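Local coordinates for protein O-methyltransferase, putative (Bacillus cereus, PDB 3DUW) that probably transfers the methyl group of S-adenosyl-L-methionine to a hydroxyl oxygen of its substrate, at residues A33-P38 with A96-S101; E27-N32 with A39-P44; Q124-E129 with L154-P159. One frame throughout, in Å; residues are numbered along the deposited sequence.

Contact 1: A33-P38 with A96-S101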
ATOM      1  N   ALA A  33     -14.789 -18.338 -13.441  1.00 10.78           N
ATOM      2  CA  ALA A  33     -14.092 -19.418 -14.131  1.00 11.05           C
ATOM      3  C   ALA A  33     -15.034 -20.261 -14.984  1.00 11.12           C
ATOM      4  O   ALA A  33     -14.701 -20.618 -16.111  1.00 11.63           O
ATOM      5  CB  ALA A  33     -13.369 -20.303 -13.120  1.00 11.19           C
ATOM      6  N   ALA A  34     -16.206 -20.581 -14.448  1.00 11.32           N
ATOM      7  CA  ALA A  34     -17.172 -21.378 -15.192  1.00 11.12           C
ATOM      8  C   ALA A  34     -17.572 -20.644 -16.465  1.00 11.45           C
ATOM      9  O   ALA A  34     -17.849 -21.270 -17.488  1.00 11.57           O
ATOM     10  CB  ALA A  34     -18.399 -21.651 -14.334  1.00 11.88           C
ATOM     11  N   ALA A  35     -17.589 -19.316 -16.392  1.00 11.64           N
ATOM     12  CA  ALA A  35     -17.951 -18.473 -17.528  1.00 11.96           C
ATOM     13  C   ALA A  35     -16.752 -18.230 -18.437  1.00 12.27           C
ATOM     14  O   ALA A  35     -16.833 -17.462 -19.400  1.00 13.14           O
ATOM     15  CB  ALA A  35     -18.504 -17.145 -17.032  1.00 11.99           C
ATOM     16  N   ASN A  36     -15.645 -18.888 -18.113  1.00 12.43           N
ATOM     17  CA  ASN A  36     -14.409 -18.781 -18.872  1.00 13.54           C
ATOM     18  C   ASN A  36     -13.781 -17.392 -18.896  1.00 13.65           C
ATOM     19  O   ASN A  36     -13.053 -17.055 -19.827  1.00 14.96           O
ATOM     20  CB  ASN A  36     -14.625 -19.281 -20.301  1.00 15.21           C
ATOM     21  CG  ASN A  36     -14.924 -20.764 -20.352  1.00 16.18           C
ATOM     22  OD1 ASN A  36     -14.179 -21.575 -19.800  1.00 18.79           O
ATOM     23  ND2 ASN A  36     -16.014 -21.127 -21.015  1.00 17.41           N
ATOM     24  N   LEU A  37     -14.061 -16.583 -17.880  1.00 13.06           N
ATOM     25  CA  LEU A  37     -13.462 -15.257 -17.816  1.00 12.78           C
ATOM     26  C   LEU A  37     -11.985 -15.478 -17.506  1.00 12.70           C
ATOM     27  O   LEU A  37     -11.624 -16.446 -16.839  1.00 13.72           O
ATOM     28  CB  LEU A  37     -14.082 -14.416 -16.694  1.00 12.19           C
ATOM     29  CG  LEU A  37     -15.600 -14.221 -16.631  1.00 16.64           C
ATOM     30  CD1 LEU A  37     -15.912 -13.068 -15.676  1.00 15.43           C
ATOM     31  CD2 LEU A  37     -16.156 -13.922 -18.011  1.00 15.28           C
ATOM     32  N   PRO A  38     -11.106 -14.590 -17.996  1.00 13.96           N
ATOM     33  CA  PRO A  38      -9.675 -14.757 -17.720  1.00 14.04           C
ATOM     34  C   PRO A  38      -9.432 -14.590 -16.220  1.00 13.89           C
ATOM     35  O   PRO A  38     -10.165 -13.861 -15.552  1.00 12.70           O
ATOM     36  CB  PRO A  38      -9.034 -13.631 -18.526  1.00 15.32           C
ATOM     37  CG  PRO A  38     -10.010 -13.393 -19.644  1.00 17.02           C
ATOM     38  CD  PRO A  38     -11.339 -13.481 -18.933  1.00 14.42           C
ATOM     39  N   ALA A  96     -19.796  -7.627 -17.775  1.00  8.42           N
ATOM     40  CA  ALA A  96     -20.625  -6.723 -16.992  1.00  9.25           C
ATOM     41  C   ALA A  96     -21.807  -7.418 -16.334  1.00  8.66           C
ATOM     42  O   ALA A  96     -22.089  -7.183 -15.162  1.00  9.07           O
ATOM     43  CB  ALA A  96     -21.110  -5.571 -17.862  1.00  9.85           C
ATOM     44  N   ASP A  97     -22.503  -8.274 -17.078  1.00  8.94           N
ATOM     45  CA  ASP A  97     -23.644  -8.964 -16.493  1.00  9.95           C
ATOM     46  C   ASP A  97     -23.237  -9.981 -15.443  1.00  8.51           C
ATOM     47  O   ASP A  97     -23.953 -10.181 -14.463  1.00  9.34           O
ATOM     48  CB  ASP A  97     -24.497  -9.628 -17.569  1.00 10.29           C
ATOM     49  CG  ASP A  97     -25.475  -8.663 -18.192  1.00 13.78           C
ATOM     50  OD1 ASP A  97     -25.910  -7.728 -17.479  1.00 15.11           O
ATOM     51  OD2 ASP A  97     -25.820  -8.839 -19.379  1.00 17.32           O
ATOM     52  N   ILE A  98     -22.093 -10.624 -15.647  1.00  9.23           N
ATOM     53  CA  ILE A  98     -21.604 -11.584 -14.669  1.00  9.24           C
ATOM     54  C   ILE A  98     -21.227 -10.798 -13.416  1.00  8.51           C
ATOM     55  O   ILE A  98     -21.527 -11.221 -12.303  1.00  9.16           O
ATOM     56  CB  ILE A  98     -20.388 -12.377 -15.214  1.00  8.96           C
ATOM     57  CG1 ILE A  98     -20.863 -13.324 -16.321  1.00 11.43           C
ATOM     58  CG2 ILE A  98     -19.705 -13.157 -14.089  1.00 10.13           C
ATOM     59  CD1 ILE A  98     -19.758 -14.073 -17.016  1.00 13.29           C
ATOM     60  N   ALA A  99     -20.594  -9.641 -13.601  1.00  8.63           N
ATOM     61  CA  ALA A  99     -20.208  -8.796 -12.473  1.00  8.38           C
ATOM     62  C   ALA A  99     -21.445  -8.357 -11.686  1.00  8.10           C
ATOM     63  O   ALA A  99     -21.470  -8.447 -10.463  1.00  8.74           O
ATOM     64  CB  ALA A  99     -19.430  -7.572 -12.966  1.00  8.51           C
ATOM     65  N   ARG A 100     -22.473  -7.881 -12.388  1.00  9.05           N
ATOM     66  CA  ARG A 100     -23.702  -7.456 -11.723  1.00  9.80           C
ATOM     67  C   ARG A 100     -24.278  -8.606 -10.910  1.00  9.19           C
ATOM     68  O   ARG A 100     -24.771  -8.405  -9.804  1.00 10.35           O
ATOM     69  CB  ARG A 100     -24.746  -6.991 -12.743  1.00 10.62           C
ATOM     70  CG  ARG A 100     -24.366  -5.722 -13.471  1.00 10.70           C
ATOM     71  CD  ARG A 100     -25.520  -5.169 -14.305  1.00 10.61           C
ATOM     72  NE  ARG A 100     -25.086  -4.001 -15.067  1.00 11.01           N
ATOM     73  CZ  ARG A 100     -24.622  -4.040 -16.311  1.00 11.22           C
ATOM     74  NH1 ARG A 100     -24.541  -5.192 -16.969  1.00 12.65           N
ATOM     75  NH2 ARG A 100     -24.182  -2.924 -16.883  1.00 11.88           N
ATOM     76  N   SER A 101     -24.202  -9.812 -11.464  1.00  8.99           N
ATOM     77  CA  SER A 101     -24.727 -10.997 -10.798  1.00 10.62           C
ATOM     78  C   SER A 101     -23.924 -11.317  -9.543  1.00 10.83           C
ATOM     79  O   SER A 101     -24.493 -11.633  -8.500  1.00 11.28           O
ATOM     80  CB  SER A 101     -24.709 -12.184 -11.764  1.00 10.81           C
ATOM     81  OG  SER A 101     -25.452 -11.878 -12.938  1.00 13.35           O
TER
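Leu37 and Ile98 meet tip to tip, each reaching out from its own backbone toward the other, and Ala35 closes in on the same isoleucine methyl. Ile98 CD1 is the common point: it lies 3.7 Å from Leu37 CD2 and only 3.3 Å from Ala35 CB, the latter tighter than ordinary van der Waals contact between carbons. The other branches are less close, with Ile98 CG2 4.1 Å from Leu37 CD1. Ile98 owes this reach to an extended outer arm: CG1 is anti to the carbonyl carbon and chi2 is 175°, which carries CD1 away from its helix and up to the notch formed by the alanine methyl and the leucine fork. The two backbones therefore stay well apart, with Ala35 CA and Ile98 CA 8.3 Å from each other. In the Rossmann-like fold of class I methyltransferases, helix 93-105 follows the strand 85-90 that ends in the cofactor-binding Glu90, and the contact lays the end of helix 23-34 against that helix. The end of helix 23-34 is a Schellman motif, in which Asn36 takes a positive phi and its N bonds back to Ala33 O at 2.8 Å. The chain turns there, so that Ala35 and Leu37, on the two sides of Asn36, both face Ile98 while the Asn36 side chain points away. Lys94 NZ adds a polar tie by bonding to Ala35 O. Leu37 also packs on His95, a residue of the S-adenosyl-L-homocysteine site, and the Leu37 side chain itself stays about 7 Å from the bound ligand.

Contact 2: E27-N32 with A39-P44. With SAH (S-adenosyl-L-homocysteine), chain C.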
ATOM      1  N   GLU A  27     -17.518 -18.221  -4.405  1.00 12.88           N
ATOM      2  CA  GLU A  27     -18.522 -18.428  -5.445  1.00 12.49           C
ATOM      3  C   GLU A  27     -18.243 -17.506  -6.620  1.00 11.46           C
ATOM      4  O   GLU A  27     -18.334 -17.914  -7.776  1.00 10.69           O
ATOM      5  CB  GLU A  27     -19.927 -18.124  -4.928  1.00 14.77           C
ATOM      6  CG  GLU A  27     -20.505 -19.118  -3.952  1.00 18.28           C
ATOM      7  CD  GLU A  27     -21.921 -18.750  -3.558  1.00 19.18           C
ATOM      8  OE1 GLU A  27     -22.132 -17.609  -3.090  1.00 23.05           O
ATOM      9  OE2 GLU A  27     -22.822 -19.595  -3.719  1.00 21.16           O
ATOM     10  N   VAL A  28     -17.919 -16.252  -6.315  1.00 10.26           N
ATOM     11  CA  VAL A  28     -17.634 -15.269  -7.354  1.00  9.88           C
ATOM     12  C   VAL A  28     -16.547 -15.773  -8.302  1.00  9.37           C
ATOM     13  O   VAL A  28     -16.717 -15.751  -9.519  1.00  8.97           O
ATOM     14  CB  VAL A  28     -17.193 -13.916  -6.736  1.00  9.20           C
ATOM     15  CG1 VAL A  28     -16.692 -12.973  -7.820  1.00 11.07           C
ATOM     16  CG2 VAL A  28     -18.362 -13.282  -5.995  1.00 10.91           C
ATOM     17  N   LEU A  29     -15.433 -16.236  -7.744  1.00  9.67           N
ATOM     18  CA  LEU A  29     -14.341 -16.730  -8.571  1.00  8.90           C
ATOM     19  C   LEU A  29     -14.726 -18.005  -9.333  1.00  8.51           C
ATOM     20  O   LEU A  29     -14.297 -18.206 -10.469  1.00 10.17           O
ATOM     21  CB  LEU A  29     -13.093 -16.967  -7.710  1.00 10.20           C
ATOM     22  CG  LEU A  29     -12.484 -15.694  -7.104  1.00 10.16           C
ATOM     23  CD1 LEU A  29     -11.380 -16.069  -6.123  1.00 11.00           C
ATOM     24  CD2 LEU A  29     -11.950 -14.796  -8.214  1.00 11.16           C
ATOM     25  N   GLN A  30     -15.536 -18.858  -8.713  1.00  9.17           N
ATOM     26  CA  GLN A  30     -15.981 -20.087  -9.365  1.00 10.15           C
ATOM     27  C   GLN A  30     -16.874 -19.761 -10.560  1.00  8.98           C
ATOM     28  O   GLN A  30     -16.762 -20.384 -11.616  1.00 10.55           O
ATOM     29  CB  GLN A  30     -16.751 -20.973  -8.387  1.00 10.72           C
ATOM     30  CG  GLN A  30     -15.885 -21.630  -7.326  1.00 12.81           C
ATOM     31  CD  GLN A  30     -16.706 -22.300  -6.241  1.00 14.60           C
ATOM     32  OE1 GLN A  30     -16.162 -22.935  -5.335  1.00 19.05           O
ATOM     33  NE2 GLN A  30     -18.022 -22.157  -6.323  1.00 13.29           N
ATOM     34  N   VAL A  31     -17.767 -18.790 -10.389  1.00  9.02           N
ATOM     35  CA  VAL A  31     -18.654 -18.391 -11.475  1.00  9.32           C
ATOM     36  C   VAL A  31     -17.836 -17.751 -12.597  1.00  9.82           C
ATOM     37  O   VAL A  31     -18.059 -18.035 -13.770  1.00  9.20           O
ATOM     38  CB  VAL A  31     -19.740 -17.410 -10.974  1.00  9.06           C
ATOM     39  CG1 VAL A  31     -20.526 -16.843 -12.150  1.00  9.52           C
ATOM     40  CG2 VAL A  31     -20.676 -18.132 -10.011  1.00 10.29           C
ATOM     41  N   ASN A  32     -16.879 -16.897 -12.240  1.00  9.57           N
ATOM     42  CA  ASN A  32     -16.042 -16.260 -13.254  1.00  9.48           C
ATOM     43  C   ASN A  32     -15.351 -17.332 -14.105  1.00  9.28           C
ATOM     44  O   ASN A  32     -15.333 -17.251 -15.335  1.00 10.95           O
ATOM     45  CB  ASN A  32     -14.980 -15.360 -12.603  1.00  8.85           C
ATOM     46  CG  ASN A  32     -15.561 -14.074 -12.036  1.00  8.98           C
ATOM     47  OD1 ASN A  32     -16.756 -13.803 -12.161  1.00  9.38           O
ATOM     48  ND2 ASN A  32     -14.703 -13.263 -11.411  1.00  9.26           N
ATOM     49  N   ALA A  39      -8.415 -15.267 -15.695  1.00 13.39           N
ATOM     50  CA  ALA A  39      -8.087 -15.167 -14.277  1.00 13.37           C
ATOM     51  C   ALA A  39      -7.279 -13.892 -14.048  1.00 12.02           C
ATOM     52  O   ALA A  39      -6.120 -13.944 -13.624  1.00 13.36           O
ATOM     53  CB  ALA A  39      -7.282 -16.387 -13.840  1.00 15.02           C
ATOM     54  N   HIS A  40      -7.895 -12.749 -14.332  1.00  9.49           N
ATOM     55  CA  HIS A  40      -7.226 -11.465 -14.171  1.00  9.49           C
ATOM     56  C   HIS A  40      -7.718 -10.675 -12.965  1.00  9.21           C
ATOM     57  O   HIS A  40      -7.395  -9.489 -12.833  1.00  9.75           O
ATOM     58  CB  HIS A  40      -7.383 -10.607 -15.433  1.00 10.78           C
ATOM     59  CG  HIS A  40      -6.759 -11.203 -16.657  1.00 13.23           C
ATOM     60  ND1 HIS A  40      -5.744 -12.134 -16.603  1.00 15.59           N
ATOM     61  CD2 HIS A  40      -6.993 -10.977 -17.971  1.00 13.65           C
ATOM     62  CE1 HIS A  40      -5.381 -12.458 -17.832  1.00 15.95           C
ATOM     63  NE2 HIS A  40      -6.123 -11.770 -18.680  1.00 16.72           N
ATOM     64  N   ASP A  41      -8.488 -11.317 -12.089  1.00  8.45           N
ATOM     65  CA  ASP A  41      -8.982 -10.635 -10.892  1.00  8.49           C
ATOM     66  C   ASP A  41      -7.793 -10.313  -9.990  1.00  7.59           C
ATOM     67  O   ASP A  41      -6.769 -10.993 -10.038  1.00  7.82           O
ATOM     68  CB  ASP A  41      -9.929 -11.525 -10.068  1.00  8.26           C
ATOM     69  CG  ASP A  41     -10.789 -12.443 -10.915  1.00  9.04           C
ATOM     70  OD1 ASP A  41     -10.232 -13.371 -11.537  1.00 10.36           O
ATOM     71  OD2 ASP A  41     -12.024 -12.248 -10.944  1.00  9.06           O
ATOM     72  N   VAL A  42      -7.914  -9.277  -9.170  1.00  7.59           N
ATOM     73  CA  VAL A  42      -6.832  -8.999  -8.233  1.00  6.46           C
ATOM     74  C   VAL A  42      -6.783 -10.218  -7.312  1.00  7.17           C
ATOM     75  O   VAL A  42      -7.772 -10.945  -7.169  1.00  7.71           O
ATOM     76  CB  VAL A  42      -7.101  -7.744  -7.360  1.00  7.20           C
ATOM     77  CG1 VAL A  42      -7.041  -6.494  -8.215  1.00  7.45           C
ATOM     78  CG2 VAL A  42      -8.444  -7.864  -6.644  1.00  8.06           C
ATOM     79  N   SER A  43      -5.627 -10.459  -6.707  1.00  7.43           N
ATOM     80  CA  SER A  43      -5.481 -11.577  -5.784  1.00  7.35           C
ATOM     81  C   SER A  43      -6.229 -11.217  -4.504  1.00  7.50           C
ATOM     82  O   SER A  43      -6.589 -10.056  -4.288  1.00  7.06           O
ATOM     83  CB  SER A  43      -4.008 -11.797  -5.450  1.00  8.39           C
ATOM     84  OG  SER A  43      -3.526 -10.726  -4.656  1.00  7.61           O
ATOM     85  N   PRO A  44      -6.474 -12.206  -3.633  1.00  7.91           N
ATOM     86  CA  PRO A  44      -7.186 -11.900  -2.390  1.00  8.02           C
ATOM     87  C   PRO A  44      -6.467 -10.861  -1.521  1.00  7.33           C
ATOM     88  O   PRO A  44      -7.106  -9.977  -0.947  1.00  7.14           O
ATOM     89  CB  PRO A  44      -7.278 -13.258  -1.704  1.00  9.28           C
ATOM     90  CG  PRO A  44      -7.362 -14.208  -2.860  1.00 10.16           C
ATOM     91  CD  PRO A  44      -6.315 -13.660  -3.808  1.00  8.06           C
TER
HETATM   92  N   SAH C 224     -10.145  -5.231 -11.591  1.00 11.93           N
HETATM   93  CA  SAH C 224     -10.928  -6.494 -11.854  1.00 10.12           C
HETATM   94  CB  SAH C 224     -10.456  -7.154 -13.106  1.00  9.75           C
HETATM   95  CG  SAH C 224     -10.571  -6.381 -14.399  1.00  8.77           C
HETATM   96  SD  SAH C 224      -9.647  -7.282 -15.717  1.00  8.66           S
HETATM   97  C   SAH C 224     -10.669  -7.473 -10.661  1.00  9.76           C
HETATM   98  O   SAH C 224      -9.866  -7.137  -9.784  1.00  9.82           O
HETATM   99  OXT SAH C 224     -11.322  -8.576 -10.668  1.00 12.97           O
HETATM  100  C5' SAH C 224      -9.639  -6.047 -16.953  1.00  9.29           C
HETATM  101  C4' SAH C 224     -11.120  -5.732 -17.482  1.00  8.72           C
HETATM  102  O4' SAH C 224     -10.861  -4.709 -18.441  1.00  9.36           O
HETATM  103  C3' SAH C 224     -11.803  -6.825 -18.290  1.00  8.29           C
HETATM  104  O3' SAH C 224     -13.051  -7.219 -17.713  1.00  8.39           O
HETATM  105  C2' SAH C 224     -11.933  -6.166 -19.722  1.00  9.79           C
HETATM  106  O2' SAH C 224     -13.058  -6.636 -20.449  1.00  8.87           O
HETATM  107  C1' SAH C 224     -11.978  -4.690 -19.382  1.00  8.67           C
HETATM  108  N9  SAH C 224     -11.704  -3.825 -20.370  1.00  9.34           N
HETATM  109  C8  SAH C 224     -10.802  -3.848 -21.421  1.00 10.28           C
HETATM  110  N7  SAH C 224     -10.825  -2.807 -22.191  1.00  9.37           N
HETATM  111  C5  SAH C 224     -11.829  -1.979 -21.630  1.00 10.11           C
HETATM  112  C6  SAH C 224     -12.323  -0.684 -22.029  1.00  9.79           C
HETATM  113  N6  SAH C 224     -11.865  -0.005 -23.090  1.00 12.54           N
HETATM  114  N1  SAH C 224     -13.318  -0.173 -21.236  1.00 11.81           N
HETATM  115  C2  SAH C 224     -13.816  -0.828 -20.146  1.00 10.36           C
HETATM  116  N3  SAH C 224     -13.371  -2.067 -19.733  1.00 11.06           N
HETATM  117  C4  SAH C 224     -12.380  -2.581 -20.519  1.00  8.92           C
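Asn32 and Asp41 lay an amide and a carboxylate almost in one plane, 10° apart, yet the bond between them is weak. Asn32 ND2 gives to Asp41 OD2 over 2.9 Å, but the angle at the hydrogen is only 129°, so the coplanar groups meet through a bent bond. Leu29 slides past Asp41 in the opposite direction and sets CD2 3.7 Å from the same OD2, so one buried carboxylate oxygen has an amide and a methyl as neighbours. In this Rossmann-like methyltransferase fold, segment 39-44 is the loop joining helix 23-34 to helix 44-57, and it borders the cofactor pocket. Asp41 CA comes within 3.1 Å of the ligand's OXT, and the next residue supplies the direct bond: Val42 N donates to the ligand's carboxylate O at 3.0 Å and 156°, much straighter than the bond from Asn32. The Asp41 carboxylate also lies near the ligand's own, with CG 3.9 Å from OXT. Lys211 NZ donates a hydrogen bond to the backbone O of Asp41 and would probably bring a positive charge near. Tyr71 packs on both Leu29 and Asp41, and Ser43 OG caps the start of helix 44-57.

Contact 3: Q124-E129 with L154-P159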
ATOM      1  N   GLN A 124     -16.973  10.088 -20.289  1.00 16.18           N
ATOM      2  CA  GLN A 124     -17.517  11.334 -20.817  1.00 16.73           C
ATOM      3  C   GLN A 124     -18.955  11.487 -20.334  1.00 17.54           C
ATOM      4  O   GLN A 124     -19.389  12.586 -19.983  1.00 18.07           O
ATOM      5  CB  GLN A 124     -17.475  11.324 -22.345  1.00 17.10           C
ATOM      6  CG  GLN A 124     -17.966  12.612 -22.998  1.00 18.46           C
ATOM      7  CD  GLN A 124     -17.238  13.839 -22.487  1.00 18.89           C
ATOM      8  OE1 GLN A 124     -17.660  14.470 -21.514  1.00 21.53           O
ATOM      9  NE2 GLN A 124     -16.128  14.175 -23.130  1.00 20.25           N
ATOM     10  N   GLN A 125     -19.688  10.377 -20.310  1.00 17.49           N
ATOM     11  CA  GLN A 125     -21.073  10.384 -19.855  1.00 17.53           C
ATOM     12  C   GLN A 125     -21.136  10.750 -18.377  1.00 17.38           C
ATOM     13  O   GLN A 125     -21.995  11.522 -17.953  1.00 18.74           O
ATOM     14  CB  GLN A 125     -21.714   9.010 -20.070  1.00 17.90           C
ATOM     15  CG  GLN A 125     -21.906   8.631 -21.526  1.00 20.45           C
ATOM     16  CD  GLN A 125     -22.476   7.238 -21.694  1.00 20.63           C
ATOM     17  OE1 GLN A 125     -23.516   6.908 -21.124  1.00 23.24           O
ATOM     18  NE2 GLN A 125     -21.799   6.412 -22.485  1.00 23.00           N
ATOM     19  N   ILE A 126     -20.223  10.184 -17.595  1.00 17.07           N
ATOM     20  CA  ILE A 126     -20.171  10.451 -16.164  1.00 16.83           C
ATOM     21  C   ILE A 126     -19.956  11.941 -15.905  1.00 16.19           C
ATOM     22  O   ILE A 126     -20.563  12.512 -14.998  1.00 17.01           O
ATOM     23  CB  ILE A 126     -19.054   9.613 -15.495  1.00 16.17           C
ATOM     24  CG1 ILE A 126     -19.471   8.138 -15.491  1.00 16.72           C
ATOM     25  CG2 ILE A 126     -18.790  10.105 -14.080  1.00 16.06           C
ATOM     26  CD1 ILE A 126     -18.385   7.183 -15.045  1.00 17.10           C
ATOM     27  N   GLU A 127     -19.101  12.571 -16.702  1.00 17.24           N
ATOM     28  CA  GLU A 127     -18.857  13.999 -16.546  1.00 18.37           C
ATOM     29  C   GLU A 127     -20.121  14.761 -16.937  1.00 18.70           C
ATOM     30  O   GLU A 127     -20.547  15.679 -16.231  1.00 20.20           O
ATOM     31  CB  GLU A 127     -17.691  14.454 -17.424  1.00 19.01           C
ATOM     32  CG  GLU A 127     -17.547  15.969 -17.471  1.00 20.70           C
ATOM     33  CD  GLU A 127     -16.283  16.422 -18.163  1.00 20.97           C
ATOM     34  OE1 GLU A 127     -16.046  16.010 -19.316  1.00 22.78           O
ATOM     35  OE2 GLU A 127     -15.525  17.203 -17.549  1.00 23.52           O
ATOM     36  N   ASN A 128     -20.714  14.372 -18.063  1.00 19.02           N
ATOM     37  CA  ASN A 128     -21.941  15.001 -18.547  1.00 18.97           C
ATOM     38  C   ASN A 128     -23.003  14.931 -17.464  1.00 19.74           C
ATOM     39  O   ASN A 128     -23.722  15.899 -17.214  1.00 20.67           O
ATOM     40  CB  ASN A 128     -22.451  14.291 -19.802  1.00 19.36           C
ATOM     41  CG  ASN A 128     -21.605  14.582 -21.024  1.00 19.37           C
ATOM     42  OD1 ASN A 128     -21.823  14.007 -22.091  1.00 21.37           O
ATOM     43  ND2 ASN A 128     -20.637  15.482 -20.879  1.00 20.33           N
ATOM     44  N   GLU A 129     -23.107  13.767 -16.831  1.00 19.59           N
ATOM     45  CA  GLU A 129     -24.065  13.574 -15.758  1.00 19.87           C
ATOM     46  C   GLU A 129     -23.496  14.308 -14.546  1.00 20.87           C
ATOM     47  O   GLU A 129     -22.322  14.680 -14.543  1.00 21.87           O
ATOM     48  CB  GLU A 129     -24.255  12.071 -15.507  1.00 18.93           C
ATOM     49  CG  GLU A 129     -25.054  11.398 -16.633  1.00 19.20           C
ATOM     50  CD  GLU A 129     -24.910   9.887 -16.684  1.00 19.61           C
ATOM     51  OE1 GLU A 129     -24.991   9.241 -15.619  1.00 20.62           O
ATOM     52  OE2 GLU A 129     -24.734   9.347 -17.800  1.00 19.17           O
ATOM     53  N   LEU A 154      -7.920  12.429 -13.143  1.00 13.37           N
ATOM     54  CA  LEU A 154      -7.576  13.746 -12.628  1.00 15.26           C
ATOM     55  C   LEU A 154      -8.758  14.693 -12.803  1.00 13.95           C
ATOM     56  O   LEU A 154      -9.099  15.463 -11.903  1.00 15.15           O
ATOM     57  CB  LEU A 154      -6.373  14.305 -13.387  1.00 15.90           C
ATOM     58  CG  LEU A 154      -5.171  14.806 -12.585  1.00 19.72           C
ATOM     59  CD1 LEU A 154      -4.289  15.645 -13.498  1.00 18.50           C
ATOM     60  CD2 LEU A 154      -5.631  15.624 -11.393  1.00 17.67           C
ATOM     61  N   LYS A 155      -9.380  14.618 -13.973  1.00 14.37           N
ATOM     62  CA  LYS A 155     -10.519  15.459 -14.316  1.00 15.16           C
ATOM     63  C   LYS A 155     -11.716  15.231 -13.393  1.00 15.56           C
ATOM     64  O   LYS A 155     -12.424  16.173 -13.036  1.00 16.96           O
ATOM     65  CB  LYS A 155     -10.917  15.193 -15.770  1.00 16.42           C
ATOM     66  CG  LYS A 155     -11.882  16.202 -16.377  1.00 17.63           C
ATOM     67  CD  LYS A 155     -12.079  15.916 -17.863  1.00 18.35           C
ATOM     68  CE  LYS A 155     -12.869  17.017 -18.551  1.00 20.38           C
ATOM     69  NZ  LYS A 155     -13.004  16.776 -20.015  1.00 22.77           N
ATOM     70  N   LEU A 156     -11.930  13.979 -12.997  1.00 14.46           N
ATOM     71  CA  LEU A 156     -13.055  13.625 -12.139  1.00 13.87           C
ATOM     72  C   LEU A 156     -12.692  13.492 -10.664  1.00 13.77           C
ATOM     73  O   LEU A 156     -13.476  12.973  -9.871  1.00 14.41           O
ATOM     74  CB  LEU A 156     -13.679  12.318 -12.633  1.00 14.61           C
ATOM     75  CG  LEU A 156     -14.122  12.337 -14.098  1.00 14.87           C
ATOM     76  CD1 LEU A 156     -14.616  10.960 -14.513  1.00 14.88           C
ATOM     77  CD2 LEU A 156     -15.212  13.384 -14.289  1.00 16.29           C
ATOM     78  N   SER A 157     -11.514  13.982 -10.296  1.00 13.19           N
ATOM     79  CA  SER A 157     -11.046  13.896  -8.917  1.00 14.21           C
ATOM     80  C   SER A 157     -11.299  15.158  -8.099  1.00 15.04           C
ATOM     81  O   SER A 157     -11.910  16.118  -8.572  1.00 15.53           O
ATOM     82  CB  SER A 157      -9.544  13.607  -8.907  1.00 12.92           C
ATOM     83  OG  SER A 157      -8.811  14.728  -9.378  1.00 14.92           O
ATOM     84  N   ARG A 158     -10.826  15.124  -6.857  1.00 15.26           N
ATOM     85  CA  ARG A 158     -10.914  16.248  -5.932  1.00 15.62           C
ATOM     86  C   ARG A 158      -9.590  16.225  -5.176  1.00 15.71           C
ATOM     87  O   ARG A 158      -8.899  15.205  -5.165  1.00 14.58           O
ATOM     88  CB  ARG A 158     -12.078  16.078  -4.944  1.00 17.39           C
ATOM     89  CG  ARG A 158     -11.918  14.936  -3.939  1.00 18.73           C
ATOM     90  CD  ARG A 158     -12.949  15.030  -2.816  1.00 20.09           C
ATOM     91  NE  ARG A 158     -12.866  13.922  -1.864  1.00 20.56           N
ATOM     92  CZ  ARG A 158     -11.821  13.670  -1.079  1.00 19.91           C
ATOM     93  NH1 ARG A 158     -10.748  14.446  -1.121  1.00 21.18           N
ATOM     94  NH2 ARG A 158     -11.854  12.642  -0.239  1.00 21.67           N
ATOM     95  N   PRO A 159      -9.200  17.347  -4.559  1.00 15.59           N
ATOM     96  CA  PRO A 159      -7.932  17.325  -3.826  1.00 15.15           C
ATOM     97  C   PRO A 159      -8.006  16.222  -2.775  1.00 14.34           C
ATOM     98  O   PRO A 159      -8.968  16.151  -2.012  1.00 14.90           O
ATOM     99  CB  PRO A 159      -7.869  18.719  -3.210  1.00 16.24           C
ATOM    100  CG  PRO A 159      -8.568  19.559  -4.240  1.00 17.78           C
ATOM    101  CD  PRO A 159      -9.768  18.707  -4.587  1.00 16.47           C
TER
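Glu127 and Lys155 both send CG away from the backbone N (chi1 170° and -167°), and their extended chains leave their helices and cross at about a right angle. This joins the C-terminal ends of helices 119-128 and 146-155, neighbours in the Rossmann-like fold of the methyltransferase with strand 136-139 between them in sequence. The ionic pair forms where the chains cross: Lys155 NZ is 3.2 Å from Glu127 OE1, a salt bridge whose hydrogen bond is weak. It lies toward solvent, as Lys155 is exposed, and such a setting would be expected to temper the attraction.

Beneath the charged pair the contact becomes apolar. Leu156, the first residue to leave helical geometry after helix 146-155, points toward helix 119-128 and divides its fork between two neighbouring residues. One branch, CD2, lies 4.1 Å from Glu127 CB, so the glutamate serves the contact twice, through its carboxylate and through the base of its side chain. Ile126 is buried and also packs on Val87 and Leu89 of strand 85-90, linking this helix pair to the central sheet. Trp152 flanks Glu127 from helix 146-155, while a backbone hydrogen bond ties Leu156 to Phe134. The second branch of the fork completes the apolar layer, with Leu156 CD1 4.3 Å from Ile126 CG2.

Contacts 1 and 2 form one neighbourhood, their centres about 9 Å apart, and both use helix 23-34: its end meets helix 93-105, while its preceding turns meet the loop that follows. Asn32 links the two, its O probably accepting a bond from Leu37 N and its OD1 packing on Ile98 CG2. Contact 2 is buried and polar, beside the cofactor; contact 1 is partly buried and wholly apolar across its segments. Contact 3 stands apart, its centre about 28 Å from that of contact 1 and on the opposite side of the chain's centre from contact 2, and combines a solvent-facing salt bridge with an apolar layer beneath.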